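Local coordinates for putative DNA-binding protein (Salmonella choleraesuis, PDB 2HX0) that probably binds DNA and carries a magnesium site in a trimeric assembly, at residues A[19-24]-A[40-45]; A[130-135]-A[141-146]. The protein carries 2 engineered substitutions. All coordinates share one frame; numbering follows the deposited sequence.

Contact 1 packs the strand that is outermost in the sheet of this chain, through residues 19-24, against the end of helix 31-42, and contact 2 is the beta hairpin 130-135/141-146. Their centres lie about 20 Å apart, yet they meet directly: O of the engineered Arg45 stands 2.7 Å from Phe130 N, a probable hydrogen bond. The magnesium site of His91, His93 and His107 relates to the two unequally. Contact 1 lies away from it, whereas in contact 2 the side chain of Arg132 comes within about 4 Å of that of His91, and that of Glu142 within about 8 Å of a bound magnesium. Both contacts also reach subunit interfaces of the trimer.

Contact 1 of 2, residues A[19-24]-A[40-45]; sequences RFYALR and QQNQLR. Unlike the reference sequence in segment 19-24: Leu23 (reference Phe). Engineered in segment 40-45: Arg45 (natural residue His).
Arg19, at the start of segment 19-24, meets Leu44 through the outer end of its guanidinium, NH2 lying 4.2 Å from Leu44 CD2. Its chain bends at the third torsion (65°), which swings the guanidinium back along its own strand to Tyr21. There NE and NH2 grip the same phenol oxygen side-on: NE donates to Tyr21 OH at 2.7 Å and NH2 to Tyr21 OH at 2.8 Å. The oxygen lies close to the guanidinium plane, and the pair of bonds fixes the place of the oxygen and the guanidinium.

Tyr21 supplies most of what segment 19-24 brings to the contact. The two sides of its ring find different partners: CE1 touches Leu44 CD2 at 3.7 Å, an apolar contact, while CE2 approaches the side-chain amide of Asn42, whose plane is turned 47° from that of the ring. Tyr21 and Leu44 run past each other in opposite directions, and the leucine methyl also comes near the phenol oxygen. Phe38, on the same helix, meets the Tyr21 ring nearly at right angles.

Gln43 leaves the helix with positive phi (47°) and a Schellman motif, and its NE2 donates to Gln40 O at 2.9 Å. This turn carries the chain on to Leu44 beside the tyrosine. The arrangement is that of a helix C-terminus packed, in a PCC domain, on a strand that borders its own chain's sheet and pairs, through Phe20 and Tyr21, with a neighbouring subunit's strand.

Contact 2 of 2, residues A[130-135]-A[141-146]; sequences FSRQPC and DELHIS
Arg132 lies across Leu143, its partner in a non-hydrogen-bonded antiparallel pair. From the backbone, CB comes 4.1 Å from Asp141 CB. The chain then bends at the second torsion (-69°), bringing the guanidinium over Leu143: CD1 sits 3.9 Å above the guanidinium plane, over its centre. At the tip, NH1 passes Leu143 CB and donates to a water at 2.9 Å, which in turn donates to Asp141 O. Beyond the hairpin, NE forms a salt bridge with Glu86, NH2 bonds Thr84, and NH1 forms a salt bridge with Glu119 of the third subunit.

The same Leu143 CD1 also makes an off-centre CH-pi contact with Phe130, 4.2 Å from the ring centroid. Four backbone bonds join the strands, two each in the pairs Ser131-His144 and Gln133-Glu142; Glu142 N reaches Gln133 O at 2.8 Å. On the face bearing those residues, Ser131 OG lies at the edge of the His144 ring, and a second water links this hydroxyl to His144 O and Ser146 OG.

Thus an arginine near the magnesium ligand His91 rests on leucine; the two carboxylates probably offset its positive charge, and the Glu119 salt bridge ties the hairpin to the third subunit.

Contact 1 of 2, residues A[19-24]-A[40-45]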
loop_
_atom_site.group_PDB
_atom_site.type_symbol
_atom_site.label_atom_id
_atom_site.label_comp_id
_atom_site.label_asym_id
_atom_site.label_seq_id
_atom_site.Cartn_x
_atom_site.Cartn_y
_atom_site.Cartn_z
ATOM N N ARG A 19 -11.763 -6.618 -10.017
ATOM C CA ARG A 19 -12.058 -7.954 -9.531
ATOM C C ARG A 19 -10.835 -8.257 -8.672
ATOM O O ARG A 19 -9.711 -8.010 -9.102
ATOM C CB ARG A 19 -12.154 -8.940 -10.699
ATOM C CG ARG A 19 -12.615 -10.333 -10.294
ATOM C CD ARG A 19 -12.896 -11.207 -11.510
ATOM N NE ARG A 19 -11.693 -11.481 -12.290
ATOM C CZ ARG A 19 -11.477 -11.038 -13.525
ATOM N NH1 ARG A 19 -12.385 -10.291 -14.134
ATOM N NH2 ARG A 19 -10.355 -11.355 -14.154
ATOM N N PHE A 20 -11.042 -8.769 -7.464
ATOM C CA PHE A 20 -9.911 -9.062 -6.589
ATOM C C PHE A 20 -9.676 -10.538 -6.359
ATOM O O PHE A 20 -10.601 -11.349 -6.383
ATOM C CB PHE A 20 -10.083 -8.365 -5.242
ATOM C CG PHE A 20 -10.063 -6.874 -5.344
ATOM C CD1 PHE A 20 -11.232 -6.162 -5.608
ATOM C CD2 PHE A 20 -8.864 -6.180 -5.236
ATOM C CE1 PHE A 20 -11.202 -4.771 -5.767
ATOM C CE2 PHE A 20 -8.822 -4.794 -5.394
ATOM C CZ PHE A 20 -9.994 -4.092 -5.660
ATOM N N TYR A 21 -8.414 -10.869 -6.132
ATOM C CA TYR A 21 -8.000 -12.239 -5.884
ATOM C C TYR A 21 -7.201 -12.289 -4.596
ATOM O O TYR A 21 -6.349 -11.438 -4.356
ATOM C CB TYR A 21 -7.114 -12.753 -7.016
ATOM C CG TYR A 21 -7.791 -12.848 -8.361
ATOM C CD1 TYR A 21 -7.887 -11.741 -9.194
ATOM C CD2 TYR A 21 -8.322 -14.056 -8.806
ATOM C CE1 TYR A 21 -8.494 -11.833 -10.447
ATOM C CE2 TYR A 21 -8.931 -14.160 -10.055
ATOM C CZ TYR A 21 -9.011 -13.047 -10.868
ATOM O OH TYR A 21 -9.604 -13.162 -12.104
ATOM N N ALA A 22 -7.474 -13.286 -3.767
ATOM C CA ALA A 22 -6.735 -13.429 -2.525
ATOM C C ALA A 22 -5.939 -14.721 -2.600
ATOM O O ALA A 22 -6.465 -15.756 -3.001
ATOM C CB ALA A 22 -7.694 -13.471 -1.332
ATOM N N LEU A 23 -4.667 -14.666 -2.239
ATOM C CA LEU A 23 -3.867 -15.880 -2.273
ATOM C C LEU A 23 -2.767 -15.861 -1.238
ATOM O O LEU A 23 -2.390 -14.808 -0.731
ATOM C CB LEU A 23 -3.264 -16.096 -3.660
ATOM C CG LEU A 23 -2.351 -15.012 -4.231
ATOM C CD1 LEU A 23 -1.357 -15.639 -5.206
ATOM C CD2 LEU A 23 -3.188 -13.943 -4.921
ATOM N N ARG A 24 -2.268 -17.046 -0.916
ATOM C CA ARG A 24 -1.203 -17.168 0.058
ATOM C C ARG A 24 -0.096 -18.026 -0.525
ATOM O O ARG A 24 -0.351 -19.142 -0.977
ATOM C CB ARG A 24 -1.718 -17.829 1.333
ATOM C CG ARG A 24 -0.645 -17.965 2.390
ATOM C CD ARG A 24 -0.585 -19.366 2.953
ATOM N NE ARG A 24 0.663 -19.576 3.682
ATOM C CZ ARG A 24 1.032 -20.733 4.218
ATOM N NH1 ARG A 24 0.247 -21.798 4.114
ATOM N NH2 ARG A 24 2.192 -20.827 4.854
ATOM N N GLN A 40 -0.736 -15.832 -15.249
ATOM C CA GLN A 40 -0.984 -16.717 -16.377
ATOM C C GLN A 40 -2.221 -17.570 -16.145
ATOM O O GLN A 40 -3.045 -17.738 -17.039
ATOM C CB GLN A 40 0.225 -17.623 -16.620
ATOM C CG GLN A 40 1.372 -16.943 -17.346
ATOM C CD GLN A 40 0.987 -16.515 -18.755
ATOM O OE1 GLN A 40 0.447 -17.306 -19.529
ATOM N NE2 GLN A 40 1.267 -15.260 -19.092
ATOM N N GLN A 41 -2.357 -18.105 -14.938
ATOM C CA GLN A 41 -3.507 -18.944 -14.637
ATOM C C GLN A 41 -4.832 -18.224 -14.835
ATOM O O GLN A 41 -5.802 -18.811 -15.314
ATOM C CB GLN A 41 -3.441 -19.467 -13.204
ATOM C CG GLN A 41 -4.718 -20.182 -12.790
ATOM C CD GLN A 41 -4.614 -20.884 -11.457
ATOM O OE1 GLN A 41 -5.597 -21.442 -10.968
ATOM N NE2 GLN A 41 -3.427 -20.870 -10.862
ATOM N N ASN A 42 -4.866 -16.948 -14.469
ATOM C CA ASN A 42 -6.088 -16.168 -14.580
ATOM C C ASN A 42 -6.107 -15.196 -15.753
ATOM O O ASN A 42 -7.044 -14.409 -15.893
ATOM C CB ASN A 42 -6.327 -15.413 -13.272
ATOM C CG ASN A 42 -6.505 -16.345 -12.094
ATOM O OD1 ASN A 42 -5.585 -16.560 -11.305
ATOM N ND2 ASN A 42 -7.691 -16.922 -11.982
ATOM N N GLN A 43 -5.084 -15.271 -16.598
ATOM C CA GLN A 43 -4.969 -14.406 -17.766
ATOM C C GLN A 43 -5.240 -12.947 -17.415
ATOM O O GLN A 43 -6.023 -12.267 -18.077
ATOM C CB GLN A 43 -5.932 -14.871 -18.862
ATOM C CG GLN A 43 -5.558 -16.220 -19.464
ATOM C CD GLN A 43 -4.260 -16.161 -20.246
ATOM O OE1 GLN A 43 -4.184 -15.518 -21.294
ATOM N NE2 GLN A 43 -3.228 -16.820 -19.735
ATOM N N LEU A 44 -4.585 -12.468 -16.364
ATOM C CA LEU A 44 -4.756 -11.086 -15.931
ATOM C C LEU A 44 -4.065 -10.144 -16.918
ATOM O O LEU A 44 -2.901 -10.345 -17.269
ATOM C CB LEU A 44 -4.179 -10.909 -14.525
ATOM C CG LEU A 44 -4.761 -11.852 -13.462
ATOM C CD1 LEU A 44 -4.179 -11.503 -12.094
ATOM C CD2 LEU A 44 -6.282 -11.748 -13.447
ATOM N N ARG A 45 -4.783 -9.108 -17.349
ATOM C CA ARG A 45 -4.247 -8.154 -18.316
ATOM C C ARG A 45 -3.982 -6.752 -17.771
ATOM O O ARG A 45 -3.351 -5.943 -18.443
ATOM C CB ARG A 45 -5.188 -8.026 -19.522
ATOM C CG ARG A 45 -5.518 -9.331 -20.240
ATOM C CD ARG A 45 -4.276 -10.029 -20.758
ATOM N NE ARG A 45 -3.534 -9.229 -21.728
ATOM C CZ ARG A 45 -3.957 -8.947 -22.957
ATOM N NH1 ARG A 45 -3.202 -8.206 -23.760
ATOM N NH2 ARG A 45 -5.127 -9.401 -23.386
#

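Contact 2 of 2, residues A[130-135]-A[141-146]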
loop_
_atom_site.group_PDB
_atom_site.type_symbol
_atom_site.label_atom_id
_atom_site.label_comp_id
_atom_site.label_asym_id
_atom_site.label_seq_id
_atom_site.Cartn_x
_atom_site.Cartn_y
_atom_site.Cartn_z
ATOM N N PHE A 130 -2.964 -3.531 -19.660
ATOM C CA PHE A 130 -1.663 -2.907 -19.447
ATOM C C PHE A 130 -0.665 -3.523 -20.416
ATOM O O PHE A 130 -0.729 -4.717 -20.720
ATOM C CB PHE A 130 -1.121 -3.169 -18.035
ATOM C CG PHE A 130 -1.869 -2.478 -16.927
ATOM C CD1 PHE A 130 -2.768 -1.446 -17.187
ATOM C CD2 PHE A 130 -1.644 -2.853 -15.605
ATOM C CE1 PHE A 130 -3.433 -0.797 -16.143
ATOM C CE2 PHE A 130 -2.299 -2.215 -14.553
ATOM C CZ PHE A 130 -3.198 -1.184 -14.822
ATOM N N SER A 131 0.261 -2.704 -20.896
ATOM C CA SER A 131 1.321 -3.174 -21.778
ATOM C C SER A 131 2.527 -2.296 -21.488
ATOM O O SER A 131 2.413 -1.290 -20.785
ATOM C CB SER A 131 0.918 -3.059 -23.255
ATOM O OG SER A 131 0.673 -1.716 -23.633
ATOM N N ARG A 132 3.687 -2.685 -22.004
ATOM C CA ARG A 132 4.901 -1.910 -21.802
ATOM C C ARG A 132 5.351 -1.450 -23.180
ATOM O O ARG A 132 5.765 -2.260 -24.012
ATOM C CB ARG A 132 5.977 -2.771 -21.136
ATOM C CG ARG A 132 5.522 -3.424 -19.831
ATOM C CD ARG A 132 5.314 -2.405 -18.713
ATOM N NE ARG A 132 4.500 -2.960 -17.631
ATOM C CZ ARG A 132 4.310 -2.377 -16.451
ATOM N NH1 ARG A 132 4.882 -1.210 -16.175
ATOM N NH2 ARG A 132 3.527 -2.960 -15.552
ATOM N N GLN A 133 5.243 -0.148 -23.424
ATOM C CA GLN A 133 5.612 0.424 -24.710
ATOM C C GLN A 133 6.743 1.421 -24.526
ATOM O O GLN A 133 6.810 2.119 -23.516
ATOM C CB GLN A 133 4.404 1.130 -25.326
ATOM C CG GLN A 133 3.139 0.290 -25.347
ATOM C CD GLN A 133 3.211 -0.871 -26.316
ATOM O OE1 GLN A 133 2.327 -1.727 -26.337
ATOM N NE2 GLN A 133 4.262 -0.906 -27.131
ATOM N N PRO A 134 7.649 1.511 -25.510
ATOM C CA PRO A 134 8.767 2.449 -25.398
ATOM C C PRO A 134 8.351 3.912 -25.272
ATOM O O PRO A 134 7.547 4.422 -26.058
ATOM C CB PRO A 134 9.578 2.171 -26.666
ATOM C CG PRO A 134 8.547 1.693 -27.635
ATOM C CD PRO A 134 7.695 0.782 -26.790
ATOM N N CYS A 135 8.899 4.573 -24.258
ATOM C CA CYS A 135 8.632 5.981 -24.013
ATOM C C CYS A 135 9.830 6.759 -24.548
ATOM O O CYS A 135 10.963 6.529 -24.129
ATOM C CB CYS A 135 8.479 6.242 -22.511
ATOM S SG CYS A 135 8.289 7.989 -22.061
ATOM N N ASP A 141 10.803 1.112 -21.680
ATOM C CA ASP A 141 9.436 0.692 -21.956
ATOM C C ASP A 141 8.650 1.047 -20.699
ATOM O O ASP A 141 9.009 0.630 -19.599
ATOM C CB ASP A 141 9.368 -0.814 -22.219
ATOM C CG ASP A 141 10.155 -1.227 -23.449
ATOM O OD1 ASP A 141 10.064 -0.527 -24.480
ATOM O OD2 ASP A 141 10.855 -2.258 -23.384
ATOM N N GLU A 142 7.589 1.826 -20.866
ATOM C CA GLU A 142 6.781 2.271 -19.735
ATOM C C GLU A 142 5.340 1.796 -19.834
ATOM O O GLU A 142 4.896 1.335 -20.884
ATOM C CB GLU A 142 6.808 3.797 -19.658
ATOM C CG GLU A 142 8.210 4.393 -19.595
ATOM C CD GLU A 142 8.932 4.087 -18.296
ATOM O OE1 GLU A 142 8.321 3.465 -17.401
ATOM O OE2 GLU A 142 10.115 4.476 -18.164
ATOM N N LEU A 143 4.614 1.922 -18.731
ATOM C CA LEU A 143 3.228 1.491 -18.681
ATOM C C LEU A 143 2.323 2.202 -19.679
ATOM O O LEU A 143 2.279 3.431 -19.741
ATOM C CB LEU A 143 2.673 1.684 -17.266
ATOM C CG LEU A 143 1.211 1.278 -17.069
ATOM C CD1 LEU A 143 1.056 -0.231 -17.281
ATOM C CD2 LEU A 143 0.768 1.669 -15.668
ATOM N N HIS A 144 1.599 1.406 -20.459
ATOM C CA HIS A 144 0.658 1.920 -21.442
ATOM C C HIS A 144 -0.690 1.325 -21.058
ATOM O O HIS A 144 -0.796 0.123 -20.823
ATOM C CB HIS A 144 1.056 1.473 -22.854
ATOM C CG HIS A 144 0.067 1.862 -23.909
ATOM N ND1 HIS A 144 -0.306 3.169 -24.132
ATOM C CD2 HIS A 144 -0.631 1.115 -24.796
ATOM C CE1 HIS A 144 -1.193 3.211 -25.110
ATOM N NE2 HIS A 144 -1.407 1.978 -25.531
ATOM N N ILE A 145 -1.715 2.168 -20.989
ATOM C CA ILE A 145 -3.048 1.724 -20.607
ATOM C C ILE A 145 -4.042 1.914 -21.742
ATOM O O ILE A 145 -4.198 3.021 -22.254
ATOM C CB ILE A 145 -3.556 2.520 -19.396
ATOM C CG1 ILE A 145 -2.513 2.488 -18.281
ATOM C CG2 ILE A 145 -4.870 1.936 -18.903
ATOM C CD1 ILE A 145 -1.387 3.500 -18.431
ATOM N N SER A 146 -4.721 0.836 -22.119
ATOM C CA SER A 146 -5.710 0.896 -23.188
ATOM C C SER A 146 -6.966 0.115 -22.812
ATOM O O SER A 146 -6.983 -0.616 -21.821
ATOM C CB SER A 146 -5.119 0.333 -24.479
ATOM O OG SER A 146 -4.702 -1.003 -24.295
HETATM O O HOH W 1 -2.144 -1.445 -23.272
HETATM O O HOH W 2 7.465 -0.399 -17.118
#